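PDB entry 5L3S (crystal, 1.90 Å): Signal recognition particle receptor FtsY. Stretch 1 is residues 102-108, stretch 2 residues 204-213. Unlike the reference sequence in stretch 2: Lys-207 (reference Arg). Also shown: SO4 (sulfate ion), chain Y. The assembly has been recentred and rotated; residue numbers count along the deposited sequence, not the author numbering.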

# COMPACT_ATOMS: atom_id res chain seq x y z
N PHE B 102 19.10 -10.67 20.94
CA PHE B 102 19.28 -9.77 19.81
C PHE B 102 17.91 -9.13 19.59
O PHE B 102 16.93 -9.83 19.40
CB PHE B 102 19.71 -10.58 18.58
CG PHE B 102 20.09 -9.74 17.39
CD1 PHE B 102 19.11 -9.21 16.54
CD2 PHE B 102 21.43 -9.53 17.09
CE1 PHE B 102 19.47 -8.45 15.44
CE2 PHE B 102 21.79 -8.77 15.99
CZ PHE B 102 20.81 -8.23 15.16
N VAL B 103 17.85 -7.80 19.65
CA VAL B 103 16.58 -7.09 19.64
C VAL B 103 16.30 -6.44 18.29
O VAL B 103 17.10 -5.65 17.79
CB VAL B 103 16.54 -6.00 20.73
CG1 VAL B 103 15.25 -5.21 20.65
CG2 VAL B 103 16.71 -6.64 22.12
N ILE B 104 15.16 -6.79 17.71
CA ILE B 104 14.74 -6.26 16.42
C ILE B 104 13.42 -5.52 16.58
O ILE B 104 12.51 -6.02 17.24
CB ILE B 104 14.52 -7.40 15.42
CG1 ILE B 104 15.75 -8.33 15.40
CG2 ILE B 104 14.19 -6.85 14.02
CD1 ILE B 104 15.63 -9.47 14.42
N ILE B 105 13.32 -4.34 15.97
CA ILE B 105 12.06 -3.60 15.99
C ILE B 105 11.57 -3.43 14.56
O ILE B 105 12.39 -3.36 13.62
CB ILE B 105 12.21 -2.23 16.73
CG1 ILE B 105 10.83 -1.57 16.97
CG2 ILE B 105 13.16 -1.32 15.97
CD1 ILE B 105 10.88 -0.43 18.00
N PHE B 106 10.25 -3.40 14.41
CA PHE B 106 9.59 -3.29 13.10
C PHE B 106 8.69 -2.07 13.16
O PHE B 106 7.93 -1.90 14.13
CB PHE B 106 8.74 -4.54 12.84
CG PHE B 106 9.52 -5.82 12.79
CD1 PHE B 106 10.01 -6.41 13.95
CD2 PHE B 106 9.77 -6.45 11.58
CE1 PHE B 106 10.73 -7.59 13.90
CE2 PHE B 106 10.50 -7.63 11.52
CZ PHE B 106 10.98 -8.21 12.68
N PHE B 107 8.78 -1.19 12.16
CA PHE B 107 7.86 -0.05 12.10
C PHE B 107 7.50 0.32 10.66
O PHE B 107 8.08 -0.21 9.71
CB PHE B 107 8.41 1.17 12.88
CG PHE B 107 9.82 1.59 12.48
CD1 PHE B 107 10.03 2.42 11.37
CD2 PHE B 107 10.92 1.22 13.25
CE1 PHE B 107 11.33 2.81 11.01
CE2 PHE B 107 12.20 1.61 12.91
CZ PHE B 107 12.41 2.41 11.78
N GLY B 108 6.54 1.21 10.50
CA GLY B 108 6.14 1.61 9.15
C GLY B 108 4.73 2.16 9.22
O GLY B 108 4.12 2.17 10.30
N GLU B 204 6.67 8.99 19.76
CA GLU B 204 6.37 7.75 20.50
C GLU B 204 7.30 6.61 20.10
O GLU B 204 7.75 5.82 20.95
CB GLU B 204 4.90 7.33 20.34
CG GLU B 204 3.94 8.19 21.15
CD GLU B 204 2.53 7.63 21.21
OE1 GLU B 204 2.34 6.40 21.09
OE2 GLU B 204 1.59 8.44 21.38
N LEU B 205 7.60 6.52 18.82
CA LEU B 205 8.50 5.48 18.33
C LEU B 205 9.92 5.69 18.81
O LEU B 205 10.56 4.76 19.27
CB LEU B 205 8.46 5.43 16.80
CG LEU B 205 9.40 4.43 16.11
CD1 LEU B 205 9.09 3.02 16.56
CD2 LEU B 205 9.20 4.57 14.61
N LYS B 206 10.41 6.93 18.72
CA LYS B 206 11.75 7.29 19.16
C LYS B 206 11.92 7.01 20.65
O LYS B 206 13.01 6.68 21.12
CB LYS B 206 12.05 8.76 18.86
CG LYS B 206 12.12 9.06 17.37
CD LYS B 206 12.25 10.55 17.11
CE LYS B 206 13.59 11.08 17.58
NZ LYS B 206 13.61 12.56 17.58
N LYS B 207 10.83 7.14 21.38
CA LYS B 207 10.82 6.79 22.79
C LYS B 207 10.99 5.27 23.02
O LYS B 207 11.68 4.84 23.95
CB LYS B 207 9.52 7.31 23.41
CG LYS B 207 9.37 7.06 24.87
CD LYS B 207 8.17 7.84 25.39
CE LYS B 207 7.81 7.39 26.77
NZ LYS B 207 6.93 6.17 26.71
N VAL B 208 10.36 4.46 22.18
CA VAL B 208 10.57 3.01 22.28
C VAL B 208 12.02 2.66 21.91
O VAL B 208 12.65 1.81 22.55
CB VAL B 208 9.59 2.23 21.38
CG1 VAL B 208 9.91 0.74 21.41
CG2 VAL B 208 8.15 2.47 21.82
N LEU B 209 12.57 3.33 20.90
CA LEU B 209 13.94 3.06 20.47
C LEU B 209 14.96 3.39 21.55
O LEU B 209 15.92 2.64 21.77
CB LEU B 209 14.28 3.85 19.20
CG LEU B 209 13.50 3.49 17.94
CD1 LEU B 209 13.89 4.46 16.83
CD2 LEU B 209 13.80 2.07 17.54
N ARG B 210 14.77 4.51 22.24
CA ARG B 210 15.70 4.91 23.29
C ARG B 210 15.72 3.88 24.41
O ARG B 210 16.76 3.60 25.00
CB ARG B 210 15.37 6.30 23.83
CG ARG B 210 15.66 7.42 22.84
CD ARG B 210 15.63 8.79 23.50
NE ARG B 210 14.27 9.24 23.78
CZ ARG B 210 13.54 9.96 22.93
NH1 ARG B 210 14.03 10.31 21.75
NH2 ARG B 210 12.31 10.33 23.27
N ILE B 211 14.56 3.31 24.68
CA ILE B 211 14.41 2.40 25.80
C ILE B 211 14.82 0.99 25.43
O ILE B 211 15.45 0.29 26.22
CB ILE B 211 12.96 2.48 26.35
CG1 ILE B 211 12.87 3.66 27.32
CG2 ILE B 211 12.56 1.19 27.05
CD1 ILE B 211 11.62 4.49 27.18
N ALA B 212 14.51 0.58 24.20
CA ALA B 212 14.80 -0.78 23.74
C ALA B 212 16.20 -0.96 23.15
O ALA B 212 16.71 -2.08 23.09
CB ALA B 212 13.75 -1.23 22.73
N LYS B 213 16.80 0.15 22.71
CA LYS B 213 18.10 0.15 22.02
C LYS B 213 18.28 -1.05 21.08
O LYS B 213 19.12 -1.90 21.32
CB LYS B 213 19.24 0.19 23.05
CG LYS B 213 19.21 1.42 23.92
CD LYS B 213 20.38 1.43 24.91
CE LYS B 213 20.17 2.51 25.96
NZ LYS B 213 19.61 3.75 25.33
S SO4 Y . 17.43 10.64 20.28
O1 SO4 Y . 18.55 9.72 20.15
O2 SO4 Y . 17.62 11.49 21.45
O3 SO4 Y . 17.33 11.48 19.08
O4 SO4 Y . 16.19 9.88 20.44

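A β-strand that includes Val-103, Ile-105 and Phe-107 packs against the last turns of a helix that ends at Ala-212, in the signal recognition particle receptor FtsY. The two elements run antiparallel, their axes 176° apart in direction and 10.5 Å apart at closest approach, so the strand meets the helix in reverse order: Val-103 lies nearest Ala-212, Ile-105 nearest Leu-209 and Phe-107 nearest Leu-205. No hydrogen bond crosses the contact; it is made mainly by apolar side chains, and it buries 299 Å² summed over both sides. The alternation of the strand sends Val-103, Ile-105 and Phe-107 toward the helix, while the CA-to-CB bond of Phe-106 points away and Phe-102 and Ile-104 are out of reach.

Ile-105 is the centre of the contact, touching three helix residues. With chi1 at -170° (t) and chi2 at 165° (t), its side chain is extended, and CD1 reaches the helix, where it lies 3.7 Å from CG1 of Val-208 and 4.1 Å from CD1 of Leu-205. Both ends of Ile-105 also meet Leu-209, whose CD2 lies 3.8 Å from Ile-105 CG2 and 3.9 Å from Ile-105 CD1. Leu-209 leaves its backbone sideways to the strand, but its m,t rotamer (chi1 -65°, chi2 175°) brings the end of the side chain closer and makes that contact possible. Val-208, with chi1 at 175° (t), points toward the strand and contributes a smaller area.

Leu-205 adopts the t,p rotamer (chi1 177°, chi2 60°); CD1 touches Ile-105 and also Phe-107, and CD2 sits over one face of the Phe-107 ring, 4.0 Å from the centroid and 24° off the ring normal, in a CH-pi contact; the closest ring atom to this CD2 is Phe-107 CG, at 3.7 Å. Phe-107 holds chi1 at 53° (p) and chi2 at 83°, a combination that offers a ring face to the leucine methyl. After it, Gly-108 has phi/psi of 157/179, where a CB would be jammed against the carbonyl O of Phe-107; the backbone there by itself calls for glycine.

At the other end the packing is looser. Val-103, chi1 176° (t), comes closest to the helix through CG1, 4.2 Å from the backbone O of Ala-212, whose short side chain also points toward the strand. Lys-213 then leaves helical geometry with positive phi (38°), although its N still donates to Leu-209 O at 2.8 Å. Its CA-to-CB bond points away from the strand, and its long side chain lets NZ donate to Arg-210 O at 2.9 Å.

Glu-204, Lys-206, Lys-207, Arg-210 and Ile-211 take no part in the contact. Arg-210, with chi1 at -70° (m) and chi2 at -167° (t), donates from NH1 to O4 of a sulfate, probably from the crystallisation liquor, at 2.6 Å; this oxygen lies at the guanidinium edge, near its plane.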